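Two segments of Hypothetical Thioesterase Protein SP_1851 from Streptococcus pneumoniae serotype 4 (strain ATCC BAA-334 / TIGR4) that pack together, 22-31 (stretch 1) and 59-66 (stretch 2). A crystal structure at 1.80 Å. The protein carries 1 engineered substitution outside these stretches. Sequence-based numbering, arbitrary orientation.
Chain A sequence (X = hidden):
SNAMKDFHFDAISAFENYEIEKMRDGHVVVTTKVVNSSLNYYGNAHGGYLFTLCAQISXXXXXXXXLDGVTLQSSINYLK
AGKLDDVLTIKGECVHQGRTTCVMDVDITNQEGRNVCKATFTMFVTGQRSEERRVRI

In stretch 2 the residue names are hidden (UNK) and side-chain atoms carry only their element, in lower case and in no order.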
# COMPACT_ATOMS: atom_id res chain seq x y z
N LYS A 22 -1.93 -22.04 16.04
CA LYS A 22 -1.28 -21.23 17.06
C LYS A 22 -1.92 -19.87 17.18
O LYS A 22 -2.21 -19.21 16.17
CB LYS A 22 0.21 -21.10 16.73
CG LYS A 22 1.00 -20.23 17.67
CD LYS A 22 2.40 -20.07 17.11
CE LYS A 22 3.21 -19.03 17.85
NZ LYS A 22 4.49 -18.81 17.09
N MET A 23 -2.15 -19.43 18.41
CA MET A 23 -2.71 -18.11 18.65
C MET A 23 -2.28 -17.64 20.04
O MET A 23 -2.90 -18.00 21.04
CB MET A 23 -4.24 -18.13 18.51
CG MET A 23 -4.95 -16.82 18.75
SD MET A 23 -6.69 -16.87 18.25
CE MET A 23 -7.26 -15.28 18.88
N ARG A 24 -1.19 -16.88 20.10
CA ARG A 24 -0.65 -16.41 21.37
C ARG A 24 0.29 -15.22 21.21
O ARG A 24 1.17 -15.22 20.35
CB ARG A 24 0.09 -17.55 22.09
CG ARG A 24 1.24 -18.16 21.29
CD ARG A 24 2.01 -19.21 22.11
NE ARG A 24 1.31 -20.49 22.15
CZ ARG A 24 1.66 -21.52 22.92
NH1 ARG A 24 2.71 -21.43 23.73
NH2 ARG A 24 0.96 -22.64 22.87
N ASP A 25 0.09 -14.21 22.06
CA ASP A 25 1.05 -13.13 22.24
C ASP A 25 1.48 -12.48 20.92
O ASP A 25 2.66 -12.27 20.68
CB ASP A 25 2.28 -13.65 22.99
CG ASP A 25 1.91 -14.28 24.32
OD1 ASP A 25 1.14 -13.65 25.08
OD2 ASP A 25 2.37 -15.42 24.59
N GLY A 26 0.50 -12.21 20.06
CA GLY A 26 0.76 -11.47 18.84
C GLY A 26 1.26 -12.32 17.69
O GLY A 26 1.74 -11.79 16.69
N HIS A 27 1.14 -13.63 17.81
CA HIS A 27 1.60 -14.55 16.78
C HIS A 27 0.53 -15.59 16.53
O HIS A 27 0.07 -16.25 17.45
CB HIS A 27 2.90 -15.23 17.20
CG HIS A 27 4.04 -14.28 17.36
ND1 HIS A 27 4.16 -13.43 18.44
CD2 HIS A 27 5.10 -14.01 16.56
CE1 HIS A 27 5.25 -12.70 18.31
NE2 HIS A 27 5.84 -13.03 17.18
N VAL A 28 0.15 -15.73 15.26
CA VAL A 28 -0.96 -16.58 14.87
C VAL A 28 -0.55 -17.42 13.67
O VAL A 28 0.12 -16.92 12.77
CB VAL A 28 -2.20 -15.73 14.52
CG1 VAL A 28 -3.27 -16.59 13.85
CG2 VAL A 28 -2.75 -15.04 15.77
N VAL A 29 -0.90 -18.70 13.69
CA VAL A 29 -0.73 -19.57 12.53
C VAL A 29 -2.04 -20.34 12.28
O VAL A 29 -2.53 -21.03 13.18
CB VAL A 29 0.42 -20.58 12.72
CG1 VAL A 29 0.49 -21.53 11.53
CG2 VAL A 29 1.74 -19.85 12.91
N VAL A 30 -2.59 -20.20 11.08
CA VAL A 30 -3.84 -20.88 10.70
C VAL A 30 -3.62 -21.56 9.36
O VAL A 30 -3.00 -20.99 8.47
CB VAL A 30 -5.02 -19.88 10.59
CG1 VAL A 30 -6.28 -20.58 10.07
CG2 VAL A 30 -5.28 -19.21 11.94
N THR A 31 -4.14 -22.79 9.21
CA THR A 31 -4.05 -23.47 7.92
C THR A 31 -5.45 -23.62 7.30
O THR A 31 -6.46 -23.59 8.00
CB THR A 31 -3.38 -24.85 8.04
OG1 THR A 31 -4.18 -25.70 8.87
CG2 THR A 31 -1.98 -24.71 8.64
N UNK A 59 -6.70 -9.93 12.36
CA UNK A 59 -7.64 -9.68 13.44
C UNK A 59 -7.37 -10.61 14.62
O UNK A 59 -7.41 -10.18 15.77
N UNK A 60 -7.09 -11.87 14.31
CA UNK A 60 -6.74 -12.84 15.35
C UNK A 60 -5.47 -12.43 16.09
O UNK A 60 -5.35 -12.64 17.30
c UNK A 60 -7.56 -16.18 13.52
c UNK A 60 -6.60 -14.25 14.76
c UNK A 60 -8.86 -15.22 15.41
c UNK A 60 -7.90 -14.92 14.26
N UNK A 61 -4.51 -11.83 15.38
CA UNK A 61 -3.31 -11.35 16.07
C UNK A 61 -3.69 -10.28 17.10
O UNK A 61 -3.21 -10.32 18.23
c UNK A 61 -1.70 -11.87 14.21
c UNK A 61 -2.27 -10.77 15.09
c UNK A 61 -1.12 -10.10 15.85
N UNK A 62 -4.56 -9.34 16.71
CA UNK A 62 -5.08 -8.31 17.61
C UNK A 62 -5.69 -8.92 18.86
O UNK A 62 -5.39 -8.51 19.98
c UNK A 62 -6.78 -6.50 17.98
c UNK A 62 -5.64 -6.65 15.76
c UNK A 62 -6.17 -7.44 16.95
N UNK A 63 -6.58 -9.89 18.67
CA UNK A 63 -7.27 -10.50 19.80
C UNK A 63 -6.26 -11.17 20.73
O UNK A 63 -6.37 -11.07 21.95
c UNK A 63 -8.90 -12.29 20.52
c UNK A 63 -9.44 -10.77 18.60
c UNK A 63 -8.32 -11.51 19.34
c UNK A 63 -10.45 -11.69 17.97
N UNK A 64 -5.25 -11.80 20.15
CA UNK A 64 -4.24 -12.53 20.92
C UNK A 64 -3.41 -11.60 21.81
O UNK A 64 -2.75 -12.07 22.75
o UNK A 64 -2.38 -12.45 19.35
c UNK A 64 -3.31 -13.31 19.99
N UNK A 65 -3.43 -10.30 21.52
CA UNK A 65 -2.75 -9.31 22.34
C UNK A 65 -3.66 -8.71 23.40
O UNK A 65 -3.26 -7.76 24.10
c UNK A 65 -0.82 -7.45 19.56
c UNK A 65 -2.17 -8.19 21.48
c UNK A 65 0.22 -8.90 21.30
c UNK A 65 -1.04 -8.58 20.53
N UNK A 66 -4.87 -9.25 23.52
CA UNK A 66 -5.85 -8.77 24.47
C UNK A 66 -6.46 -7.45 24.05
O UNK A 66 -6.83 -6.62 24.88

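Stretch 1 is a β-hairpin whose strands, 22-24 and 27-31, are joined by a type I' turn from Arg24 to His27; stretch 2 brings the end of a helix against it. Position 59 has no atoms beyond the backbone and lies out of reach of the hairpin. It is Gly59.

Position 60 carries four carbons, forked at the second, and its CA-to-CB bond points toward the hairpin. One terminal carbon lies 3.8 Å from Met23 CE and the other 4.1 Å from Val30 CG2, while its CB is 4.1 Å from Val28 CG2. A fork at the second carbon identifies Leu60, and its CD2 and CD1 are the atoms that meet Met23 and Val30.

At position 61 one carbon carries two more. One of the two methyls approaches Gly26 O at 3.4 Å and the other Val28 CG2 at 3.7 Å. A β-branched side chain of three carbons is valine, Val61. The same three-carbon pattern recurs at position 62, but here the CA-to-CB bond points away and nothing on stretch 1 is touched; the residue is Val62.

Position 63 has four carbons, forked at the first, with one arm two carbons long. The short arm ends 3.8 Å from Met23 CE. The shape is that of isoleucine, Ile63, with CG2 making the contact.

A single carbon followed by an oxygen marks position 64. The oxygen sits 3.0 Å from Gly26 N and 2.5 Å from Val61 O, so it accepts a hydrogen bond from the turn while donating one back to the helix. The residue is Ser64, and its OG links the two stretches.

Position 65 again shows four carbons forked at the second. Its CA-to-CB bond runs sideways, yet one terminal carbon reaches to 3.5 Å from Gly26 N. This is Leu65, with CD2 against the turn; an ideal CB on Gly26 would lie only 3.1 Å from that atom. Position 66 has no side chain, makes no contact and has a positive phi, which suits Gly66.

The contact therefore combines one polar link with an apolar patch. Gly26, at a positive phi that favours glycine, lets the turn come close, its CA 4.9 Å from Val61 CA, and the hydrogen bond from Gly26 N to Ser64 OG gives the amide of the buried Gly26 an acceptor across the contact. Beside it, Met23, Val28 and Val30 pack on Leu60, Val61 and Ile63, with the extended Met23 side chain bringing CE to both Leu60 and Ile63.

Stretch 2 59-66: GLVVISLG
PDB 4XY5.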